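Local coordinates for protein glutaminase 1 (Escherichia coli, PDB 1U60) that catalyses the hydrolysis of L-glutamine to L-glutamate and ammonium, acting as a homotetrameric glutaminase of the beta-lactamase clan, at residues E133-W136 / Q137-H141. Sequence-based numbering, arbitrary orientation.
Sequences EQRW and QRILH
With CG of Trp136 anti to the backbone N (chi1 165°), the indole swings toward the C-terminal side and lies over Leu140, one turn on in the alpha-helix 132-147. Leu140 puts CB over one face of the ring in a CH-pi contact, 4.0 Å from the centroid of the six-membered ring, and its CD1 and CD2 both approach Trp136 CZ2. The CZ3 corner of the same ring meets Ile139 CG2 at 4.2 Å, the two side chains crossing at about a right angle. Near the pyrrole part, the bent chain of Gln137 brings NE2 to 3.6 Å from Trp136 CD1, its amide plane turned 83° from the indole. Around the helix, Gln134 and Arg138 run side by side, with Gln134 CG 4.0 Å from Arg138 CD; their polar ends go elsewhere, Gln134 OE1 to the backbone N of Glu130 and the guanidinium to a salt bridge with Asp79. Trp136 and Ile139 pack against helix 185-195, which carries Tyr192, a predicted substrate-binding residue, and Ile139 also touches helix 68-80. Arg135, buried, gives NH1 to the backbone O of Ile127 and NE to a salt bridge with Glu187. Successive i to i+4 backbone bonds tie the turns together: Arg138 N reaches Gln134 O at 2.9 Å, and the straightest of the four between 133-136 and 137-141 joins Leu140 N to Trp136 O, 2.9 Å with an N-H...O angle of 176°.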
ATOM      1  N   GLU A 133      16.453  21.451 -21.350  1.00 13.67           N
ATOM      2  CA  GLU A 133      15.692  20.972 -22.501  1.00 15.28           C
ATOM      3  C   GLU A 133      15.856  19.480 -22.752  1.00 14.53           C
ATOM      4  O   GLU A 133      14.892  18.853 -23.170  1.00 16.22           O
ATOM      5  CB  GLU A 133      16.021  21.751 -23.771  1.00 15.39           C
ATOM      6  CG  GLU A 133      15.660  23.239 -23.634  1.00 18.09           C
ATOM      7  CD  GLU A 133      14.188  23.486 -23.280  1.00 20.29           C
ATOM      8  OE1 GLU A 133      13.328  22.707 -23.800  1.00 17.40           O
ATOM      9  OE2 GLU A 133      13.899  24.463 -22.518  1.00 20.90           O
ATOM     10  N   GLN A 134      17.048  18.929 -22.523  1.00 13.90           N
ATOM     11  CA  GLN A 134      17.238  17.493 -22.611  1.00 12.67           C
ATOM     12  C   GLN A 134      16.403  16.798 -21.532  1.00 12.33           C
ATOM     13  O   GLN A 134      15.819  15.749 -21.807  1.00 11.08           O
ATOM     14  CB  GLN A 134      18.692  17.108 -22.434  1.00 13.73           C
ATOM     15  CG  GLN A 134      18.912  15.614 -22.512  1.00 16.03           C
ATOM     16  CD  GLN A 134      20.372  15.210 -22.546  1.00 18.05           C
ATOM     17  OE1 GLN A 134      21.126  15.574 -21.665  1.00 17.24           O
ATOM     18  NE2 GLN A 134      20.743  14.386 -23.514  1.00 21.56           N
ATOM     19  N   ARG A 135      16.361  17.391 -20.342  1.00 10.61           N
ATOM     20  CA  ARG A 135      15.574  16.821 -19.243  1.00 10.38           C
ATOM     21  C   ARG A 135      14.117  16.671 -19.706  1.00 10.72           C
ATOM     22  O   ARG A 135      13.506  15.628 -19.537  1.00 10.41           O
ATOM     23  CB  ARG A 135      15.677  17.677 -17.990  1.00  9.22           C
ATOM     24  CG  ARG A 135      14.998  17.077 -16.741  1.00 11.00           C
ATOM     25  CD  ARG A 135      15.169  17.943 -15.470  1.00 10.62           C
ATOM     26  NE  ARG A 135      16.579  18.109 -15.200  1.00 11.88           N
ATOM     27  CZ  ARG A 135      17.360  17.183 -14.684  1.00 11.25           C
ATOM     28  NH1 ARG A 135      16.895  16.019 -14.217  1.00 12.08           N
ATOM     29  NH2 ARG A 135      18.637  17.454 -14.561  1.00 13.75           N
ATOM     30  N   TRP A 136      13.604  17.702 -20.367  1.00 10.55           N
ATOM     31  CA  TRP A 136      12.205  17.721 -20.834  1.00 10.63           C
ATOM     32  C   TRP A 136      12.050  16.715 -21.946  1.00 10.55           C
ATOM     33  O   TRP A 136      11.141  15.904 -21.927  1.00  9.59           O
ATOM     34  CB  TRP A 136      11.760  19.148 -21.243  1.00 10.82           C
ATOM     35  CG  TRP A 136      10.489  19.146 -22.035  1.00 11.45           C
ATOM     36  CD1 TRP A 136      10.296  19.629 -23.329  1.00 10.78           C
ATOM     37  CD2 TRP A 136       9.272  18.516 -21.663  1.00  9.48           C
ATOM     38  NE1 TRP A 136       9.000  19.381 -23.718  1.00 12.10           N
ATOM     39  CE2 TRP A 136       8.349  18.695 -22.726  1.00  9.98           C
ATOM     40  CE3 TRP A 136       8.850  17.793 -20.523  1.00 10.29           C
ATOM     41  CZ2 TRP A 136       7.046  18.190 -22.677  1.00 10.39           C
ATOM     42  CZ3 TRP A 136       7.563  17.310 -20.485  1.00 11.04           C
ATOM     43  CH2 TRP A 136       6.677  17.501 -21.545  1.00  9.79           C
ATOM     44  N   GLN A 137      12.967  16.741 -22.916  1.00  9.57           N
ATOM     45  CA  GLN A 137      12.857  15.860 -24.067  1.00 10.94           C
ATOM     46  C   GLN A 137      12.826  14.393 -23.628  1.00 10.41           C
ATOM     47  O   GLN A 137      12.043  13.632 -24.172  1.00 10.24           O
ATOM     48  CB  GLN A 137      13.990  16.091 -25.094  1.00 11.80           C
ATOM     49  CG  GLN A 137      13.776  17.339 -25.957  1.00 15.34           C
ATOM     50  CD  GLN A 137      12.398  17.431 -26.633  1.00 17.92           C
ATOM     51  OE1 GLN A 137      11.978  16.506 -27.316  1.00 21.52           O
ATOM     52  NE2 GLN A 137      11.718  18.555 -26.462  1.00 18.86           N
ATOM     53  N   ARG A 138      13.631  14.004 -22.638  1.00 10.42           N
ATOM     54  CA  ARG A 138      13.707  12.600 -22.242  1.00  9.51           C
ATOM     55  C   ARG A 138      12.412  12.179 -21.533  1.00 10.05           C
ATOM     56  O   ARG A 138      11.927  11.100 -21.748  1.00  9.69           O
ATOM     57  CB  ARG A 138      14.919  12.342 -21.385  1.00 10.48           C
ATOM     58  CG  ARG A 138      16.287  12.526 -22.113  1.00 10.20           C
ATOM     59  CD  ARG A 138      17.494  12.065 -21.281  1.00 11.81           C
ATOM     60  NE  ARG A 138      17.473  10.612 -21.104  1.00 12.04           N
ATOM     61  CZ  ARG A 138      17.373   9.959 -19.941  1.00 13.77           C
ATOM     62  NH1 ARG A 138      17.367  10.577 -18.772  1.00 12.71           N
ATOM     63  NH2 ARG A 138      17.355   8.627 -19.962  1.00 11.18           N
ATOM     64  N   ILE A 139      11.828  13.084 -20.756  1.00  8.91           N
ATOM     65  CA  ILE A 139      10.533  12.814 -20.065  1.00  9.59           C
ATOM     66  C   ILE A 139       9.380  12.748 -21.043  1.00  9.55           C
ATOM     67  O   ILE A 139       8.586  11.827 -20.997  1.00  9.72           O
ATOM     68  CB  ILE A 139      10.290  13.860 -18.982  1.00  8.76           C
ATOM     69  CG1 ILE A 139      11.223  13.587 -17.780  1.00 10.35           C
ATOM     70  CG2 ILE A 139       8.820  13.876 -18.518  1.00 11.02           C
ATOM     71  CD1 ILE A 139      11.349  14.732 -16.791  1.00 10.35           C
ATOM     72  N   LEU A 140       9.318  13.696 -22.001  1.00  9.60           N
ATOM     73  CA  LEU A 140       8.296  13.664 -23.057  1.00  9.95           C
ATOM     74  C   LEU A 140       8.387  12.339 -23.827  1.00  9.83           C
ATOM     75  O   LEU A 140       7.386  11.717 -24.107  1.00  9.62           O
ATOM     76  CB  LEU A 140       8.432  14.867 -23.990  1.00 10.21           C
ATOM     77  CG  LEU A 140       7.468  14.887 -25.167  1.00 11.30           C
ATOM     78  CD1 LEU A 140       6.023  14.889 -24.673  1.00 12.16           C
ATOM     79  CD2 LEU A 140       7.748  16.104 -26.059  1.00 12.23           C
ATOM     80  N   HIS A 141       9.609  11.898 -24.120  1.00 10.70           N
ATOM     81  CA  HIS A 141       9.823  10.676 -24.889  1.00 10.98           C
ATOM     82  C   HIS A 141       9.312   9.453 -24.131  1.00  9.89           C
ATOM     83  O   HIS A 141       8.650   8.614 -24.709  1.00  8.26           O
ATOM     84  CB  HIS A 141      11.307  10.542 -25.227  1.00 12.03           C
ATOM     85  CG  HIS A 141      11.614   9.398 -26.121  1.00 14.54           C
ATOM     86  ND1 HIS A 141      11.271   9.390 -27.457  1.00 18.92           N
ATOM     87  CD2 HIS A 141      12.200   8.204 -25.868  1.00 18.61           C
ATOM     88  CE1 HIS A 141      11.671   8.250 -27.995  1.00 21.94           C
ATOM     89  NE2 HIS A 141      12.223   7.510 -27.050  1.00 21.10           N
TER